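Pyruvate kinase 1 (Trypanosoma brucei brucei, PDB 4KCT) catalyses the transfer of phosphate from phosphoenolpyruvate to ADP, giving pyruvate and ATP, and has an intrinsic decarboxylase activity. Local coordinates at residues G93-G98 against L172-G177; D146-L151 against N168-T173. One frame throughout, in Å; residues are numbered along the deposited sequence.

Contact 1 of 2, residues G93-G98 against L172-G177; sequences GLFKDG and LTDRRG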
ATOM      1  N   GLY A  93       1.800 -57.314  -0.355  1.00 19.91           N
ATOM      2  CA  GLY A  93       1.172 -58.627  -0.284  1.00 19.84           C
ATOM      3  C   GLY A  93       0.989 -59.129   1.143  1.00 24.32           C
ATOM      4  O   GLY A  93       0.975 -58.339   2.101  1.00 21.48           O
ATOM      5  N   LEU A  94       0.718 -60.424   1.270  1.00 22.06           N
ATOM      6  CA  LEU A  94       0.680 -61.083   2.579  1.00 26.25           C
ATOM      7  C   LEU A  94       2.073 -61.537   2.984  1.00 26.62           C
ATOM      8  O   LEU A  94       3.007 -61.557   2.159  1.00 26.60           O
ATOM      9  CB  LEU A  94      -0.274 -62.303   2.553  1.00 30.16           C
ATOM     10  CG  LEU A  94      -1.525 -62.202   1.673  1.00 29.10           C
ATOM     11  CD1 LEU A  94      -2.263 -63.540   1.579  1.00 32.65           C
ATOM     12  CD2 LEU A  94      -2.450 -61.119   2.193  1.00 30.39           C
ATOM     13  N   PHE A  95       2.188 -61.965   4.237  1.00 22.84           N
ATOM     14  CA  PHE A  95       3.426 -62.438   4.801  1.00 26.86           C
ATOM     15  C   PHE A  95       3.209 -63.846   5.349  1.00 29.04           C
ATOM     16  O   PHE A  95       2.127 -64.160   5.835  1.00 28.91           O
ATOM     17  CB  PHE A  95       3.859 -61.505   5.932  1.00 25.60           C
ATOM     18  CG  PHE A  95       4.237 -60.124   5.453  1.00 26.00           C
ATOM     19  CD1 PHE A  95       5.516 -59.873   4.965  1.00 24.53           C
ATOM     20  CD2 PHE A  95       3.282 -59.126   5.366  1.00 24.47           C
ATOM     21  CE1 PHE A  95       5.846 -58.640   4.432  1.00 24.72           C
ATOM     22  CE2 PHE A  95       3.594 -57.887   4.811  1.00 27.42           C
ATOM     23  CZ  PHE A  95       4.882 -57.645   4.348  1.00 27.74           C
ATOM     24  N   LYS A  96       4.228 -64.689   5.265  1.00 30.37           N
ATOM     25  CA  LYS A  96       4.205 -65.975   5.993  1.00 34.06           C
ATOM     26  C   LYS A  96       3.823 -65.792   7.461  1.00 37.38           C
ATOM     27  O   LYS A  96       4.213 -64.808   8.103  1.00 36.74           O
ATOM     28  CB  LYS A  96       5.552 -66.674   5.902  1.00 35.75           C
ATOM     29  CG  LYS A  96       5.968 -66.989   4.479  1.00 38.49           C
ATOM     30  CD  LYS A  96       7.027 -68.075   4.452  1.00 41.12           C
ATOM     31  CE  LYS A  96       7.564 -68.267   3.053  1.00 39.40           C
ATOM     32  NZ  LYS A  96       8.753 -69.152   3.068  1.00 41.52           N
ATOM     33  N   ASP A  97       3.022 -66.719   7.977  1.00 35.68           N
ATOM     34  CA  ASP A  97       2.548 -66.644   9.363  1.00 42.48           C
ATOM     35  C   ASP A  97       1.790 -65.369   9.628  1.00 37.79           C
ATOM     36  O   ASP A  97       1.423 -65.100  10.758  1.00 37.33           O
ATOM     37  CB  ASP A  97       3.710 -66.747  10.359  1.00 41.31           C
ATOM     38  CG  ASP A  97       4.564 -67.970  10.123  1.00 49.13           C
ATOM     39  OD1 ASP A  97       3.998 -69.077   9.972  1.00 49.35           O
ATOM     40  OD2 ASP A  97       5.793 -67.817  10.022  1.00 59.37           O
ATOM     41  N   GLY A  98       1.590 -64.561   8.590  1.00 33.55           N
ATOM     42  CA  GLY A  98       0.742 -63.382   8.707  1.00 32.34           C
ATOM     43  C   GLY A  98       1.425 -62.175   9.352  1.00 31.07           C
ATOM     44  O   GLY A  98       0.789 -61.149   9.570  1.00 30.18           O
ATOM     45  N   LEU A 172       5.248 -55.840  10.265  1.00 26.79           N
ATOM     46  CA  LEU A 172       4.239 -55.770   9.218  1.00 28.65           C
ATOM     47  C   LEU A 172       3.269 -56.936   9.357  1.00 27.76           C
ATOM     48  O   LEU A 172       3.688 -58.062   9.554  1.00 31.43           O
ATOM     49  CB  LEU A 172       4.900 -55.800   7.828  1.00 26.91           C
ATOM     50  CG  LEU A 172       5.622 -54.529   7.401  1.00 29.70           C
ATOM     51  CD1 LEU A 172       6.084 -54.660   5.949  1.00 28.60           C
ATOM     52  CD2 LEU A 172       4.705 -53.321   7.575  1.00 29.07           C
ATOM     53  N   THR A 173       1.981 -56.662   9.189  1.00 26.63           N
ATOM     54  CA  THR A 173       0.991 -57.715   8.938  1.00 28.92           C
ATOM     55  C   THR A 173       0.530 -57.674   7.459  1.00 30.56           C
ATOM     56  O   THR A 173       1.052 -56.885   6.656  1.00 28.84           O
ATOM     57  CB  THR A 173      -0.225 -57.565   9.877  1.00 30.49           C
ATOM     58  OG1 THR A 173      -0.764 -56.249   9.738  1.00 27.02           O
ATOM     59  CG2 THR A 173       0.195 -57.777  11.355  1.00 31.03           C
ATOM     60  N   ASP A 174      -0.445 -58.514   7.108  1.00 28.80           N
ATOM     61  CA  ASP A 174      -0.846 -58.680   5.706  1.00 24.91           C
ATOM     62  C   ASP A 174      -1.367 -57.361   5.090  1.00 26.01           C
ATOM     63  O   ASP A 174      -2.160 -56.648   5.706  1.00 21.83           O
ATOM     64  CB  ASP A 174      -1.916 -59.768   5.584  1.00 27.86           C
ATOM     65  CG  ASP A 174      -1.342 -61.195   5.703  1.00 30.40           C
ATOM     66  OD1 ASP A 174      -0.096 -61.354   5.791  1.00 29.13           O
ATOM     67  OD2 ASP A 174      -2.155 -62.161   5.674  1.00 31.10           O
ATOM     68  N   ARG A 175      -0.982 -57.097   3.844  1.00 22.62           N
ATOM     69  CA  ARG A 175      -1.592 -56.019   3.028  1.00 24.24           C
ATOM     70  C   ARG A 175      -1.628 -54.654   3.732  1.00 23.82           C
ATOM     71  O   ARG A 175      -2.674 -54.009   3.756  1.00 19.32           O
ATOM     72  CB  ARG A 175      -3.017 -56.400   2.593  1.00 29.24           C
ATOM     73  CG  ARG A 175      -3.097 -57.654   1.746  1.00 35.30           C
ATOM     74  CD  ARG A 175      -3.962 -57.456   0.510  1.00 44.07           C
ATOM     75  NE  ARG A 175      -4.490 -58.735   0.035  1.00 55.04           N
ATOM     76  CZ  ARG A 175      -3.939 -59.483  -0.925  1.00 56.40           C
ATOM     77  NH1 ARG A 175      -2.890 -59.041  -1.618  1.00 52.35           N
ATOM     78  NH2 ARG A 175      -4.471 -60.657  -1.226  1.00 55.61           N
ATOM     79  N   ARG A 176      -0.463 -54.160   4.138  1.00 22.58           N
ATOM     80  CA  ARG A 176      -0.345 -52.810   4.688  1.00 24.10           C
ATOM     81  C   ARG A 176      -0.224 -51.780   3.562  1.00 25.21           C
ATOM     82  O   ARG A 176       0.203 -52.110   2.444  1.00 22.69           O
ATOM     83  CB  ARG A 176       0.876 -52.717   5.601  1.00 24.69           C
ATOM     84  CG  ARG A 176       0.864 -53.701   6.768  1.00 28.02           C
ATOM     85  CD  ARG A 176      -0.266 -53.379   7.718  1.00 30.42           C
ATOM     86  NE  ARG A 176      -1.491 -54.018   7.279  1.00 37.31           N
ATOM     87  CZ  ARG A 176      -2.699 -53.673   7.696  1.00 41.43           C
ATOM     88  NH1 ARG A 176      -3.765 -54.265   7.178  1.00 41.35           N
ATOM     89  NH2 ARG A 176      -2.842 -52.742   8.632  1.00 39.72           N
ATOM     90  N   GLY A 177      -0.724 -50.570   3.820  1.00 24.57           N
ATOM     91  CA  GLY A 177      -0.633 -49.459   2.856  1.00 21.43           C
ATOM     92  C   GLY A 177       0.800 -49.079   2.500  1.00 20.43           C
ATOM     93  O   GLY A 177       1.692 -49.071   3.363  1.00 23.52           O
TER
HETATM   94  O   HOH W   1      -0.509 -64.478   5.439  1.00 33.86           O
HETATM   95  O   HOH W   2      -1.733 -60.610   8.941  1.00 31.83           O
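D174 shows how one carboxylate can tie a loop to the residues that follow a strand. With CG set anti to its own carbonyl carbon (chi1 -76°), D174 brings its acid group up to the L94 CA and the F95 N-H. F95 N donates to D174 OD1 at 2.8 Å, a fairly straight bond (161° at the hydrogen) that meets the oxygen from above the carboxylate plane. The other oxygen, D174 OD2, accepts from a water at 2.9 Å, and this water also donates to F95 O. L94 lies obliquely across the same acid, L94 CB 3.4 Å from D174 OD1. L94 CD2 sits over one face of the R175 guanidinium, towards the rim, and 3.6 Å from R175 CG; R175 NH1 makes a salt bridge to E117. The backbone closes the joint, R175 N donating to G93 O at 2.9 Å. F95 points toward 172-177: T173 O lies at the edge of the F95 ring, 3.3 Å from F95 CE2, while L172 CB makes an off-centre CH-pi contact with the ring and L172 CD1 packs 3.6 Å from F95 CZ. Such an acid, gripped by a peptide N-H and a water, probably stays ionised, and its bonds help hold the loop beside the apolar contacts of L94 and F95.

Contact 2 of 2, residues D146-L151 against N168-T173; sequences DGVMTL and NHHRLT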
ATOM      1  N   ASP A 146       1.092 -46.575   6.510  1.00 36.20           N
ATOM      2  CA  ASP A 146       0.798 -45.172   6.758  1.00 40.40           C
ATOM      3  C   ASP A 146       2.003 -44.415   7.280  1.00 35.21           C
ATOM      4  O   ASP A 146       1.873 -43.592   8.181  1.00 34.97           O
ATOM      5  CB  ASP A 146      -0.375 -45.032   7.727  1.00 50.13           C
ATOM      6  CG  ASP A 146      -1.704 -44.950   7.016  1.00 60.59           C
ATOM      7  OD1 ASP A 146      -2.427 -43.956   7.222  1.00 80.56           O
ATOM      8  OD2 ASP A 146      -2.011 -45.856   6.212  1.00 70.67           O
ATOM      9  N   GLY A 147       3.170 -44.692   6.698  1.00 31.07           N
ATOM     10  CA  GLY A 147       4.367 -43.902   6.947  1.00 31.61           C
ATOM     11  C   GLY A 147       5.186 -44.377   8.132  1.00 31.86           C
ATOM     12  O   GLY A 147       6.255 -43.841   8.397  1.00 32.53           O
ATOM     13  N   VAL A 148       4.692 -45.394   8.843  1.00 29.90           N
ATOM     14  CA  VAL A 148       5.310 -45.806  10.115  1.00 32.11           C
ATOM     15  C   VAL A 148       6.666 -46.483   9.935  1.00 32.40           C
ATOM     16  O   VAL A 148       7.566 -46.297  10.739  1.00 34.07           O
ATOM     17  CB  VAL A 148       4.379 -46.713  10.962  1.00 33.85           C
ATOM     18  CG1 VAL A 148       5.146 -47.288  12.147  1.00 37.06           C
ATOM     19  CG2 VAL A 148       3.167 -45.922  11.453  1.00 38.18           C
ATOM     20  N   MET A 149       6.799 -47.311   8.911  1.00 30.34           N
ATOM     21  CA  MET A 149       8.102 -47.833   8.559  1.00 29.49           C
ATOM     22  C   MET A 149       8.561 -47.169   7.292  1.00 28.41           C
ATOM     23  O   MET A 149       7.775 -46.989   6.360  1.00 31.00           O
ATOM     24  CB  MET A 149       8.064 -49.365   8.354  1.00 29.68           C
ATOM     25  CG  MET A 149       9.421 -49.928   7.927  1.00 33.59           C
ATOM     26  SD  MET A 149       9.483 -51.735   7.786  1.00 46.93           S
ATOM     27  CE  MET A 149       7.888 -52.060   7.146  1.00 28.44           C
ATOM     28  N   THR A 150       9.844 -46.855   7.217  1.00 26.40           N
ATOM     29  CA  THR A 150      10.387 -46.311   5.997  1.00 28.33           C
ATOM     30  C   THR A 150      11.567 -47.130   5.490  1.00 28.08           C
ATOM     31  O   THR A 150      12.360 -47.659   6.270  1.00 31.87           O
ATOM     32  CB  THR A 150      10.784 -44.827   6.141  1.00 32.75           C
ATOM     33  OG1 THR A 150      12.006 -44.745   6.843  1.00 38.36           O
ATOM     34  CG2 THR A 150       9.720 -44.041   6.909  1.00 29.76           C
ATOM     35  N   LEU A 151      11.590 -47.332   4.182  1.00 24.15           N
ATOM     36  CA  LEU A 151      12.682 -48.020   3.507  1.00 29.37           C
ATOM     37  C   LEU A 151      13.377 -47.027   2.610  1.00 29.83           C
ATOM     38  O   LEU A 151      12.719 -46.230   1.933  1.00 30.43           O
ATOM     39  CB  LEU A 151      12.127 -49.166   2.640  1.00 27.73           C
ATOM     40  CG  LEU A 151      11.101 -50.084   3.313  1.00 30.41           C
ATOM     41  CD1 LEU A 151      10.393 -50.947   2.266  1.00 36.62           C
ATOM     42  CD2 LEU A 151      11.796 -50.961   4.309  1.00 29.12           C
ATOM     43  N   ASN A 168      13.726 -48.334  10.332  1.00 32.37           N
ATOM     44  CA  ASN A 168      13.261 -48.388  11.714  1.00 38.17           C
ATOM     45  C   ASN A 168      12.563 -49.687  12.073  1.00 38.89           C
ATOM     46  O   ASN A 168      12.188 -50.462  11.189  1.00 37.80           O
ATOM     47  CB  ASN A 168      12.379 -47.176  12.041  1.00 39.98           C
ATOM     48  CG  ASN A 168      11.225 -47.006  11.069  1.00 42.57           C
ATOM     49  OD1 ASN A 168      11.424 -46.811   9.869  1.00 42.67           O
ATOM     50  ND2 ASN A 168      10.021 -46.971  11.602  1.00 45.87           N
ATOM     51  N   HIS A 169      12.479 -49.969  13.373  1.00 37.47           N
ATOM     52  CA  HIS A 169      11.809 -51.177  13.863  1.00 40.51           C
ATOM     53  C   HIS A 169      10.353 -51.125  13.490  1.00 36.95           C
ATOM     54  O   HIS A 169       9.714 -50.116  13.685  1.00 37.18           O
ATOM     55  CB  HIS A 169      11.942 -51.288  15.394  1.00 42.19           C
ATOM     56  CG  HIS A 169      13.304 -51.751  15.861  1.00 47.02           C
ATOM     57  ND1 HIS A 169      14.256 -50.893  16.295  1.00 51.97           N
ATOM     58  CD2 HIS A 169      13.849 -53.038  15.982  1.00 53.94           C
ATOM     59  CE1 HIS A 169      15.348 -51.591  16.683  1.00 49.38           C
ATOM     60  NE2 HIS A 169      15.099 -52.899  16.494  1.00 50.68           N
ATOM     61  N   HIS A 170       9.826 -52.215  12.938  1.00 32.16           N
ATOM     62  CA  HIS A 170       8.399 -52.327  12.671  1.00 29.58           C
ATOM     63  C   HIS A 170       7.987 -53.754  12.429  1.00 28.38           C
ATOM     64  O   HIS A 170       8.772 -54.561  11.932  1.00 28.98           O
ATOM     65  CB  HIS A 170       8.000 -51.459  11.485  1.00 33.32           C
ATOM     66  CG  HIS A 170       6.527 -51.142  11.437  1.00 35.20           C
ATOM     67  ND1 HIS A 170       5.856 -50.655  12.502  1.00 34.34           N
ATOM     68  CD2 HIS A 170       5.575 -51.358  10.443  1.00 33.33           C
ATOM     69  CE1 HIS A 170       4.552 -50.542  12.195  1.00 35.87           C
ATOM     70  NE2 HIS A 170       4.391 -50.919  10.921  1.00 30.39           N
ATOM     71  N   ARG A 171       6.731 -54.059  12.746  1.00 27.49           N
ATOM     72  CA  ARG A 171       6.138 -55.372  12.474  1.00 31.04           C
ATOM     73  C   ARG A 171       5.071 -55.195  11.409  1.00 31.38           C
ATOM     74  O   ARG A 171       4.130 -54.419  11.595  1.00 30.44           O
ATOM     75  CB  ARG A 171       5.472 -55.937  13.749  1.00 31.49           C
ATOM     76  CG  ARG A 171       4.948 -57.360  13.578  1.00 37.82           C
ATOM     77  CD  ARG A 171       4.360 -57.921  14.876  1.00 39.75           C
ATOM     78  NE  ARG A 171       3.073 -57.306  15.182  1.00 43.15           N
ATOM     79  CZ  ARG A 171       1.892 -57.869  14.940  1.00 39.32           C
ATOM     80  NH1 ARG A 171       1.818 -59.112  14.481  1.00 39.07           N
ATOM     81  NH2 ARG A 171       0.783 -57.211  15.220  1.00 40.15           N
ATOM     82  N   LEU A 172       5.248 -55.840  10.265  1.00 26.79           N
ATOM     83  CA  LEU A 172       4.239 -55.770   9.218  1.00 28.65           C
ATOM     84  C   LEU A 172       3.269 -56.936   9.357  1.00 27.76           C
ATOM     85  O   LEU A 172       3.688 -58.062   9.554  1.00 31.43           O
ATOM     86  CB  LEU A 172       4.900 -55.800   7.828  1.00 26.91           C
ATOM     87  CG  LEU A 172       5.622 -54.529   7.401  1.00 29.70           C
ATOM     88  CD1 LEU A 172       6.084 -54.660   5.949  1.00 28.60           C
ATOM     89  CD2 LEU A 172       4.705 -53.321   7.575  1.00 29.07           C
ATOM     90  N   THR A 173       1.981 -56.662   9.189  1.00 26.63           N
ATOM     91  CA  THR A 173       0.991 -57.715   8.938  1.00 28.92           C
ATOM     92  C   THR A 173       0.530 -57.674   7.459  1.00 30.56           C
ATOM     93  O   THR A 173       1.052 -56.885   6.656  1.00 28.84           O
ATOM     94  CB  THR A 173      -0.225 -57.565   9.877  1.00 30.49           C
ATOM     95  OG1 THR A 173      -0.764 -56.249   9.738  1.00 27.02           O
ATOM     96  CG2 THR A 173       0.195 -57.777  11.355  1.00 31.03           C
TER
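A classic beta bulge, with V148 and M149 both facing V144, opens strand 149-158 in the small beta domain inserted into the pyruvate kinase barrel, and N168 reads the polar edge of this bulge with its side chain. The N168 carboxamide, brought round by a chi1 of 54° that places CG in the crowded position between backbone N and carbonyl carbon, acts much as a peptide would. N168 ND2 donates to V148 O at 2.7 Å, lying in the plane of that carbonyl, and N168 OD1 accepts from T150 N at 3.1 Å on a lone pair, the bond running nearly straight at 164°. Two bonds in opposite senses thus fix the rotation of the amide and which end is oxygen and which nitrogen. T150 OG1 is hydrogen-bonded to OD1 of N167, the residue before N168.

Consistent with the bulge, V148 and M149 both meet H170. V148 CG1 stands over a face of the imidazole, 3.3 Å from H170 CE1, and M149 N lies over the same face; H170 NE2 is hydrogen-bonded to D145. M149 CB lies 3.8 Å from H170 CB; with CG anti to the backbone N (chi1 178°) the M149 chain runs extended and bends at its last torsion, bringing CE to L172. The methyl M149 CE drives at about a right angle into the fork of L172, 3.4 Å from both L172 CG and L172 CD1 and almost as near L172 CD2, tighter than ordinary van der Waals contact. V148 also packs on R308 of the second subunit, which hydrogen-bonds to D146 O.

In the fold
Along the chain the segments come in the order 93-98, 146-151 and 168-177, the last serving both contacts through strand 170-173. The two centres lie about 12 Å apart, with L172 taking part in both. Strand 170-173 pairs antiparallel with 99-102, whereas 149-158 belongs to the neighbouring mixed sheet, so the contacts join the two sheets and the 93-98 loop around a common apolar core. Their centres lie about 32 and 29 Å from the centre of the chain, in the B domain inserted after barrel strand 80-84, which in pyruvate kinases closes over the active site; the packing is consistent with a lid moving as one body.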